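Local coordinates for protein hydrazine synthase alpha subunit (PDB 5C2V) that catalyses the condensation of hydroxylamine with ammonia to give hydrazine, the second half-reaction of the hydrazine synthase complex, and carries two c-type hemes, at residues K332-P340 with V350-F358; I280-Q288 with Y300-G309. All coordinates share one frame; numbering follows the deposited sequence.

Contact 1: K332-P340 with V350-F358; sequences KDGGLYRSP and VSYAERGDF. With CA (calcium ion), chain B.
L336 and A353 are an antiparallel hydrogen-bonded pair, joined by L336 N to A353 O and A353 N to L336 O, both 2.9 Å. R338 and S351 form the next such pair, with the non-hydrogen-bonded pair Y337 and Y352 between them. The two tyrosines share one face of the sheet. Y352 CD1 lies over a face of the Y337 ring, 3.3 Å from Y337 CZ, and the ring planes are inclined at 43°. With chi1 at 171°, CG of Y352 is anti to the backbone N, bringing the CD1 edge over that ring. D333 sits beside both rings. Its OD2 takes the Y337 hydroxyl at 2.9 Å on the syn side. Its OD1 accepts G335 N at 2.6 Å, an Asx turn, and lies at the edge of the Y352 ring. On the face that carries L336, R338, S351 and A353, R338 CD rests over the F358 ring, 3.7 Å from its centroid, a CH-pi contact. A353 CB covers the opposite face of that ring. The R338 guanidinium is turned 72° from the ring and pairs with D44. F358 O binds the calcium ion at 2.4 Å; D376, D377, W380 and D382 complete the site. The D333 carboxylate thus links the turn to the tyrosine pair. F358 is held twice, by R338 and A353 on its ring faces and by calcium on its carbonyl oxygen.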
loop_
_atom_site.group_PDB
_atom_site.type_symbol
_atom_site.label_atom_id
_atom_site.label_comp_id
_atom_site.label_asym_id
_atom_site.label_seq_id
_atom_site.Cartn_x
_atom_site.Cartn_y
_atom_site.Cartn_z
ATOM N N LYS D 332 21.142 -9.906 -7.059
ATOM C CA LYS D 332 22.332 -9.292 -6.483
ATOM C C LYS D 332 23.407 -8.984 -7.528
ATOM O O LYS D 332 24.395 -8.314 -7.226
ATOM C CB LYS D 332 22.897 -10.189 -5.381
ATOM C CG LYS D 332 22.250 -9.943 -4.025
ATOM C CD LYS D 332 22.202 -11.203 -3.178
ATOM C CE LYS D 332 20.884 -11.297 -2.422
ATOM N NZ LYS D 332 20.195 -12.595 -2.649
ATOM N N ASP D 333 23.224 -9.488 -8.747
ATOM C CA ASP D 333 24.121 -9.144 -9.850
ATOM C C ASP D 333 23.571 -8.041 -10.758
ATOM O O ASP D 333 24.266 -7.565 -11.656
ATOM C CB ASP D 333 24.426 -10.388 -10.689
ATOM C CG ASP D 333 23.172 -11.135 -11.105
ATOM O OD1 ASP D 333 22.287 -10.524 -11.743
ATOM O OD2 ASP D 333 23.071 -12.341 -10.797
ATOM N N GLY D 334 22.330 -7.628 -10.517
ATOM C CA GLY D 334 21.693 -6.612 -11.338
ATOM C C GLY D 334 21.263 -7.075 -12.722
ATOM O O GLY D 334 20.789 -6.274 -13.528
ATOM N N GLY D 335 21.420 -8.366 -13.001
ATOM C CA GLY D 335 21.060 -8.915 -14.298
ATOM C C GLY D 335 19.584 -9.247 -14.418
ATOM O O GLY D 335 18.852 -9.223 -13.428
ATOM N N LEU D 336 19.145 -9.556 -15.635
ATOM C CA LEU D 336 17.749 -9.904 -15.883
ATOM C C LEU D 336 17.578 -11.387 -16.208
ATOM O O LEU D 336 18.307 -11.947 -17.033
ATOM C CB LEU D 336 17.178 -9.053 -17.021
ATOM C CG LEU D 336 17.005 -7.559 -16.739
ATOM C CD1 LEU D 336 16.371 -6.857 -17.930
ATOM C CD2 LEU D 336 16.179 -7.341 -15.481
ATOM N N TYR D 337 16.604 -12.013 -15.553
ATOM C CA TYR D 337 16.336 -13.437 -15.726
ATOM C C TYR D 337 14.992 -13.684 -16.401
ATOM O O TYR D 337 14.049 -12.909 -16.238
ATOM C CB TYR D 337 16.367 -14.156 -14.374
ATOM C CG TYR D 337 17.736 -14.247 -13.739
ATOM C CD1 TYR D 337 18.294 -13.158 -13.082
ATOM C CD2 TYR D 337 18.464 -15.428 -13.785
ATOM C CE1 TYR D 337 19.543 -13.241 -12.496
ATOM C CE2 TYR D 337 19.713 -15.521 -13.203
ATOM C CZ TYR D 337 20.247 -14.425 -12.558
ATOM O OH TYR D 337 21.491 -14.512 -11.977
ATOM N N ARG D 338 14.913 -14.772 -17.160
ATOM C CA ARG D 338 13.669 -15.190 -17.791
ATOM C C ARG D 338 13.700 -16.684 -18.111
ATOM O O ARG D 338 14.772 -17.288 -18.208
ATOM C CB ARG D 338 13.412 -14.378 -19.065
ATOM C CG ARG D 338 14.372 -14.696 -20.198
ATOM C CD ARG D 338 14.304 -13.677 -21.324
ATOM N NE ARG D 338 13.002 -13.647 -21.981
ATOM C CZ ARG D 338 12.740 -12.938 -23.075
ATOM N NH1 ARG D 338 13.692 -12.204 -23.636
ATOM N NH2 ARG D 338 11.527 -12.964 -23.611
ATOM N N SER D 339 12.512 -17.263 -18.264
ATOM C CA SER D 339 12.338 -18.655 -18.682
ATOM C C SER D 339 13.159 -19.675 -17.888
ATOM O O SER D 339 14.050 -20.317 -18.443
ATOM C CB SER D 339 12.676 -18.785 -20.168
ATOM O OG SER D 339 11.959 -17.836 -20.939
ATOM N N PRO D 340 12.863 -19.827 -16.586
ATOM C CA PRO D 340 13.563 -20.845 -15.795
ATOM C C PRO D 340 13.046 -22.252 -16.091
ATOM O O PRO D 340 11.847 -22.417 -16.316
ATOM C CB PRO D 340 13.253 -20.435 -14.356
ATOM C CG PRO D 340 11.909 -19.794 -14.447
ATOM C CD PRO D 340 11.860 -19.100 -15.786
ATOM N N VAL D 350 18.390 -21.531 -17.000
ATOM C CA VAL D 350 17.811 -20.194 -16.983
ATOM C C VAL D 350 18.285 -19.359 -18.165
ATOM O O VAL D 350 19.395 -19.549 -18.666
ATOM C CB VAL D 350 18.149 -19.449 -15.675
ATOM C CG1 VAL D 350 17.505 -20.143 -14.485
ATOM C CG2 VAL D 350 19.657 -19.351 -15.488
ATOM N N SER D 351 17.435 -18.446 -18.621
ATOM C CA SER D 351 17.864 -17.465 -19.605
ATOM C C SER D 351 18.265 -16.196 -18.869
ATOM O O SER D 351 17.493 -15.649 -18.087
ATOM C CB SER D 351 16.768 -17.184 -20.629
ATOM O OG SER D 351 17.184 -16.191 -21.549
ATOM N N TYR D 352 19.482 -15.737 -19.120
ATOM C CA TYR D 352 20.077 -14.691 -18.310
ATOM C C TYR D 352 20.797 -13.658 -19.160
ATOM O O TYR D 352 21.576 -14.002 -20.053
ATOM C CB TYR D 352 21.040 -15.317 -17.298
ATOM C CG TYR D 352 21.903 -14.343 -16.529
ATOM C CD1 TYR D 352 21.359 -13.521 -15.553
ATOM C CD2 TYR D 352 23.271 -14.268 -16.760
ATOM C CE1 TYR D 352 22.148 -12.640 -14.840
ATOM C CE2 TYR D 352 24.068 -13.392 -16.052
ATOM C CZ TYR D 352 23.502 -12.580 -15.093
ATOM O OH TYR D 352 24.291 -11.704 -14.385
ATOM N N ALA D 353 20.509 -12.388 -18.899
ATOM C CA ALA D 353 21.300 -11.312 -19.468
ATOM C C ALA D 353 21.915 -10.503 -18.338
ATOM O O ALA D 353 21.218 -9.758 -17.648
ATOM C CB ALA D 353 20.446 -10.431 -20.358
ATOM N N GLU D 354 23.221 -10.658 -18.151
ATOM C CA GLU D 354 23.949 -9.895 -17.148
ATOM C C GLU D 354 23.842 -8.412 -17.432
ATOM O O GLU D 354 23.132 -7.667 -16.756
ATOM C CB GLU D 354 25.419 -10.320 -17.126
ATOM C CG GLU D 354 26.251 -9.696 -16.020
ATOM C CD GLU D 354 27.709 -10.107 -16.097
ATOM O OE1 GLU D 354 28.095 -10.736 -17.104
ATOM O OE2 GLU D 354 28.468 -9.808 -15.151
ATOM N N ARG D 355 24.569 -8.003 -18.461
ATOM C CA ARG D 355 24.529 -6.646 -18.966
ATOM C C ARG D 355 23.633 -6.501 -20.184
ATOM O O ARG D 355 23.780 -5.547 -20.925
ATOM C CB ARG D 355 25.936 -6.122 -19.229
ATOM C CG ARG D 355 26.512 -5.515 -17.955
ATOM C CD ARG D 355 25.427 -4.713 -17.224
ATOM N NE ARG D 355 25.729 -4.458 -15.817
ATOM C CZ ARG D 355 25.080 -5.026 -14.804
ATOM N NH1 ARG D 355 24.100 -5.887 -15.042
ATOM N NH2 ARG D 355 25.410 -4.738 -13.553
ATOM N N GLY D 356 22.769 -7.482 -20.432
ATOM C CA GLY D 356 21.748 -7.331 -21.456
ATOM C C GLY D 356 21.736 -8.198 -22.701
ATOM O O GLY D 356 20.814 -8.091 -23.512
ATOM N N ASP D 357 22.742 -9.045 -22.880
ATOM C CA ASP D 357 22.638 -10.090 -23.892
ATOM C C ASP D 357 22.123 -11.376 -23.248
ATOM O O ASP D 357 22.818 -11.995 -22.443
ATOM C CB ASP D 357 23.984 -10.335 -24.574
ATOM C CG ASP D 357 23.854 -11.187 -25.822
ATOM O OD1 ASP D 357 22.854 -11.026 -26.552
ATOM O OD2 ASP D 357 24.749 -12.022 -26.068
ATOM N N PHE D 358 20.903 -11.769 -23.601
ATOM C CA PHE D 358 20.290 -12.969 -23.034
ATOM C C PHE D 358 20.913 -14.243 -23.592
ATOM O O PHE D 358 21.113 -14.371 -24.801
ATOM C CB PHE D 358 18.779 -12.982 -23.290
ATOM C CG PHE D 358 17.985 -12.184 -22.294
ATOM C CD1 PHE D 358 17.808 -12.647 -21.000
ATOM C CD2 PHE D 358 17.399 -10.981 -22.655
ATOM C CE1 PHE D 358 17.077 -11.918 -20.080
ATOM C CE2 PHE D 358 16.664 -10.249 -21.741
ATOM C CZ PHE D 358 16.502 -10.719 -20.452
HETATM CA CA CA B . 22.560 -14.229 -26.658
#

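Contact 2: I280-Q288 with Y300-G309; sequences IGGTSGRSQ and YVESPYMNWG
R286 and Y300 run side by side, the aliphatic part of the arginine along one side of the phenol. R286 CG is 3.8 Å from Y300 CE2. The arginine is extended from CG to NE, which carries its guanidinium level with the Y300 hydroxyl. The bond from R286 NH1 to Y300 OH is weak, at 3.4 Å. A firmer one goes back to the loop, from R286 NH2 to I280 O at 2.8 Å. E302 also runs alongside, but its salt bridge is long, R286 NH1 to E302 OE1 3.7 Å; its main charged partner is K328. With chi1 at 63°, S303 OG points to Y305 O in a hydrogen bond whose 2.5 Å length is doubtful at this resolution. Y305 O also accepts W308 N, closing a type I turn. M306 reaches the loop ahead of the strand, its CE 3.4 Å from T283 O. Q288 OE1 touches V301 CG2, though its main polar partner is S339, while Q288 NE2 makes a weak bond to G309 O. Backbone bonds pair G285 with S303 and S287 with V301. This is an antiparallel beta hairpin, the first two strands of a four-stranded sheet, consistent with a blade of the six-bladed beta-propeller.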
loop_
_atom_site.group_PDB
_atom_site.type_symbol
_atom_site.label_atom_id
_atom_site.label_comp_id
_atom_site.label_asym_id
_atom_site.label_seq_id
_atom_site.Cartn_x
_atom_site.Cartn_y
_atom_site.Cartn_z
ATOM N N ILE D 280 3.408 -11.022 -0.783
ATOM C CA ILE D 280 4.577 -10.307 -1.287
ATOM C C ILE D 280 4.557 -10.128 -2.810
ATOM O O ILE D 280 4.036 -10.972 -3.540
ATOM C CB ILE D 280 5.875 -11.042 -0.861
ATOM C CG1 ILE D 280 5.878 -11.260 0.654
ATOM C CG2 ILE D 280 7.122 -10.273 -1.280
ATOM C CD1 ILE D 280 7.125 -11.934 1.179
ATOM N N GLY D 281 5.130 -9.019 -3.273
ATOM C CA GLY D 281 5.296 -8.751 -4.690
ATOM C C GLY D 281 4.427 -7.657 -5.285
ATOM O O GLY D 281 4.765 -7.113 -6.333
ATOM N N GLY D 282 3.328 -7.314 -4.619
ATOM C CA GLY D 282 2.517 -6.187 -5.047
ATOM C C GLY D 282 2.026 -6.262 -6.483
ATOM O O GLY D 282 1.336 -7.205 -6.871
ATOM N N THR D 283 2.384 -5.250 -7.270
ATOM C CA THR D 283 1.963 -5.156 -8.664
ATOM C C THR D 283 2.933 -5.838 -9.629
ATOM O O THR D 283 2.760 -5.752 -10.845
ATOM C CB THR D 283 1.800 -3.687 -9.104
ATOM O OG1 THR D 283 3.021 -2.976 -8.864
ATOM C CG2 THR D 283 0.670 -3.021 -8.337
ATOM N N SER D 284 3.959 -6.492 -9.089
ATOM C CA SER D 284 4.929 -7.206 -9.918
ATOM C C SER D 284 4.249 -8.265 -10.777
ATOM O O SER D 284 3.287 -8.901 -10.346
ATOM C CB SER D 284 6.008 -7.863 -9.057
ATOM O OG SER D 284 6.730 -6.901 -8.308
ATOM N N GLY D 285 4.744 -8.445 -11.996
ATOM C CA GLY D 285 4.219 -9.484 -12.862
ATOM C C GLY D 285 4.755 -10.839 -12.446
ATOM O O GLY D 285 5.911 -10.956 -12.057
ATOM N N ARG D 286 3.915 -11.865 -12.503
ATOM C CA ARG D 286 4.373 -13.218 -12.209
ATOM C C ARG D 286 4.114 -14.116 -13.410
ATOM O O ARG D 286 2.964 -14.401 -13.739
ATOM C CB ARG D 286 3.675 -13.763 -10.961
ATOM C CG ARG D 286 3.654 -12.785 -9.793
ATOM C CD ARG D 286 2.937 -13.364 -8.584
ATOM N NE ARG D 286 2.445 -12.314 -7.695
ATOM C CZ ARG D 286 3.103 -11.860 -6.634
ATOM N NH1 ARG D 286 4.288 -12.364 -6.319
ATOM N NH2 ARG D 286 2.574 -10.902 -5.886
ATOM N N SER D 287 5.180 -14.566 -14.068
ATOM C CA SER D 287 5.008 -15.346 -15.292
ATOM C C SER D 287 5.998 -16.497 -15.411
ATOM O O SER D 287 6.971 -16.566 -14.663
ATOM C CB SER D 287 5.129 -14.439 -16.519
ATOM O OG SER D 287 6.453 -13.959 -16.672
ATOM N N GLN D 288 5.728 -17.397 -16.354
ATOM C CA GLN D 288 6.621 -18.512 -16.670
ATOM C C GLN D 288 6.891 -19.380 -15.445
ATOM O O GLN D 288 8.028 -19.768 -15.181
ATOM C CB GLN D 288 7.933 -17.984 -17.258
ATOM C CG GLN D 288 7.738 -17.133 -18.507
ATOM C CD GLN D 288 8.951 -16.286 -18.841
ATOM O OE1 GLN D 288 10.043 -16.515 -18.326
ATOM N NE2 GLN D 288 8.761 -15.298 -19.709
ATOM N N TYR D 300 9.189 -18.872 -10.356
ATOM C CA TYR D 300 8.576 -18.029 -11.367
ATOM C C TYR D 300 9.349 -16.741 -11.604
ATOM O O TYR D 300 10.159 -16.315 -10.776
ATOM C CB TYR D 300 7.131 -17.706 -10.979
ATOM C CG TYR D 300 6.980 -16.947 -9.675
ATOM C CD1 TYR D 300 7.079 -17.600 -8.452
ATOM C CD2 TYR D 300 6.713 -15.585 -9.669
ATOM C CE1 TYR D 300 6.932 -16.913 -7.261
ATOM C CE2 TYR D 300 6.564 -14.890 -8.483
ATOM C CZ TYR D 300 6.674 -15.559 -7.282
ATOM O OH TYR D 300 6.527 -14.872 -6.100
ATOM N N VAL D 301 9.083 -16.133 -12.753
ATOM C CA VAL D 301 9.672 -14.854 -13.103
ATOM C C VAL D 301 8.850 -13.735 -12.488
ATOM O O VAL D 301 7.657 -13.581 -12.787
ATOM C CB VAL D 301 9.748 -14.656 -14.629
ATOM C CG1 VAL D 301 10.097 -13.213 -14.962
ATOM C CG2 VAL D 301 10.757 -15.615 -15.238
ATOM N N GLU D 302 9.499 -12.969 -11.618
ATOM C CA GLU D 302 8.879 -11.808 -11.005
ATOM C C GLU D 302 9.405 -10.557 -11.693
ATOM O O GLU D 302 10.554 -10.158 -11.495
ATOM C CB GLU D 302 9.173 -11.775 -9.504
ATOM C CG GLU D 302 8.259 -10.870 -8.699
ATOM C CD GLU D 302 8.607 -10.868 -7.223
ATOM O OE1 GLU D 302 7.881 -11.511 -6.435
ATOM O OE2 GLU D 302 9.611 -10.225 -6.853
ATOM N N SER D 303 8.550 -9.947 -12.503
ATOM C CA SER D 303 8.913 -8.768 -13.271
ATOM C C SER D 303 8.556 -7.496 -12.520
ATOM O O SER D 303 7.481 -7.405 -11.922
ATOM C CB SER D 303 8.221 -8.785 -14.635
ATOM O OG SER D 303 6.814 -8.725 -14.498
ATOM N N PRO D 304 9.461 -6.506 -12.560
ATOM C CA PRO D 304 9.273 -5.187 -11.950
ATOM C C PRO D 304 7.986 -4.525 -12.421
ATOM O O PRO D 304 7.302 -3.858 -11.645
ATOM C CB PRO D 304 10.491 -4.403 -12.436
ATOM C CG PRO D 304 11.519 -5.432 -12.710
ATOM C CD PRO D 304 10.769 -6.619 -13.228
ATOM N N TYR D 305 7.667 -4.719 -13.695
ATOM C CA TYR D 305 6.455 -4.166 -14.277
ATOM C C TYR D 305 5.467 -5.285 -14.586
ATOM O O TYR D 305 5.864 -6.410 -14.893
ATOM C CB TYR D 305 6.783 -3.364 -15.537
ATOM C CG TYR D 305 7.909 -2.372 -15.339
ATOM C CD1 TYR D 305 7.672 -1.127 -14.771
ATOM C CD2 TYR D 305 9.210 -2.686 -15.711
ATOM C CE1 TYR D 305 8.699 -0.219 -14.584
ATOM C CE2 TYR D 305 10.243 -1.786 -15.528
ATOM C CZ TYR D 305 9.982 -0.554 -14.965
ATOM O OH TYR D 305 11.008 0.343 -14.781
ATOM N N MET D 306 4.180 -4.968 -14.496
ATOM C CA MET D 306 3.122 -5.962 -14.634
ATOM C C MET D 306 3.085 -6.593 -16.026
ATOM O O MET D 306 2.701 -7.752 -16.180
ATOM C CB MET D 306 1.770 -5.322 -14.306
ATOM C CG MET D 306 0.591 -6.278 -14.330
ATOM S SD MET D 306 -0.910 -5.538 -13.656
ATOM C CE MET D 306 -0.425 -5.288 -11.950
ATOM N N ASN D 307 3.494 -5.831 -17.034
ATOM C CA ASN D 307 3.409 -6.287 -18.418
ATOM C C ASN D 307 4.703 -6.906 -18.952
ATOM O O ASN D 307 4.774 -7.288 -20.120
ATOM C CB ASN D 307 2.988 -5.127 -19.321
ATOM C CG ASN D 307 1.957 -5.538 -20.356
ATOM O OD1 ASN D 307 1.132 -6.419 -20.112
ATOM N ND2 ASN D 307 2.001 -4.902 -21.521
ATOM N N TRP D 308 5.719 -7.013 -18.101
ATOM C CA TRP D 308 7.028 -7.499 -18.537
ATOM C C TRP D 308 7.194 -9.010 -18.373
ATOM O O TRP D 308 6.714 -9.599 -17.406
ATOM C CB TRP D 308 8.146 -6.783 -17.778
ATOM C CG TRP D 308 8.553 -5.480 -18.392
ATOM C CD1 TRP D 308 7.773 -4.644 -19.137
ATOM C CD2 TRP D 308 9.849 -4.871 -18.330
ATOM N NE1 TRP D 308 8.499 -3.547 -19.533
ATOM C CE2 TRP D 308 9.778 -3.663 -19.052
ATOM C CE3 TRP D 308 11.061 -5.228 -17.731
ATOM C CZ2 TRP D 308 10.870 -2.810 -19.190
ATOM C CZ3 TRP D 308 12.145 -4.380 -17.870
ATOM C CH2 TRP D 308 12.043 -3.186 -18.594
ATOM N N GLY D 309 7.883 -9.623 -19.332
ATOM C CA GLY D 309 8.145 -11.051 -19.303
ATOM C C GLY D 309 9.545 -11.379 -18.817
ATOM O O GLY D 309 9.931 -12.546 -18.746
#

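Overall arrangement
Each contact joins the first two strands of a four-stranded antiparallel sheet, contact 2 coming earlier in the chain. Their centres are about 15 Å apart. They meet where S339 N approaches Q288 OE1 at 2.6 Å, a probable hydrogen bond, and where P340 packs on V301. Contact 1 is mostly buried, yet its centre is about 29 Å from the chain centre, against about 17 Å for contact 2. Three aromatic rings carry much of its packing, and it supplies a calcium ligand. Contact 2 is partly buried and relies more on arginine, glutamate and serine groups; its R286 side chain is about 12 Å from a heme c. Both also touch the second subunit, where L336 packs on W308 of the other copy.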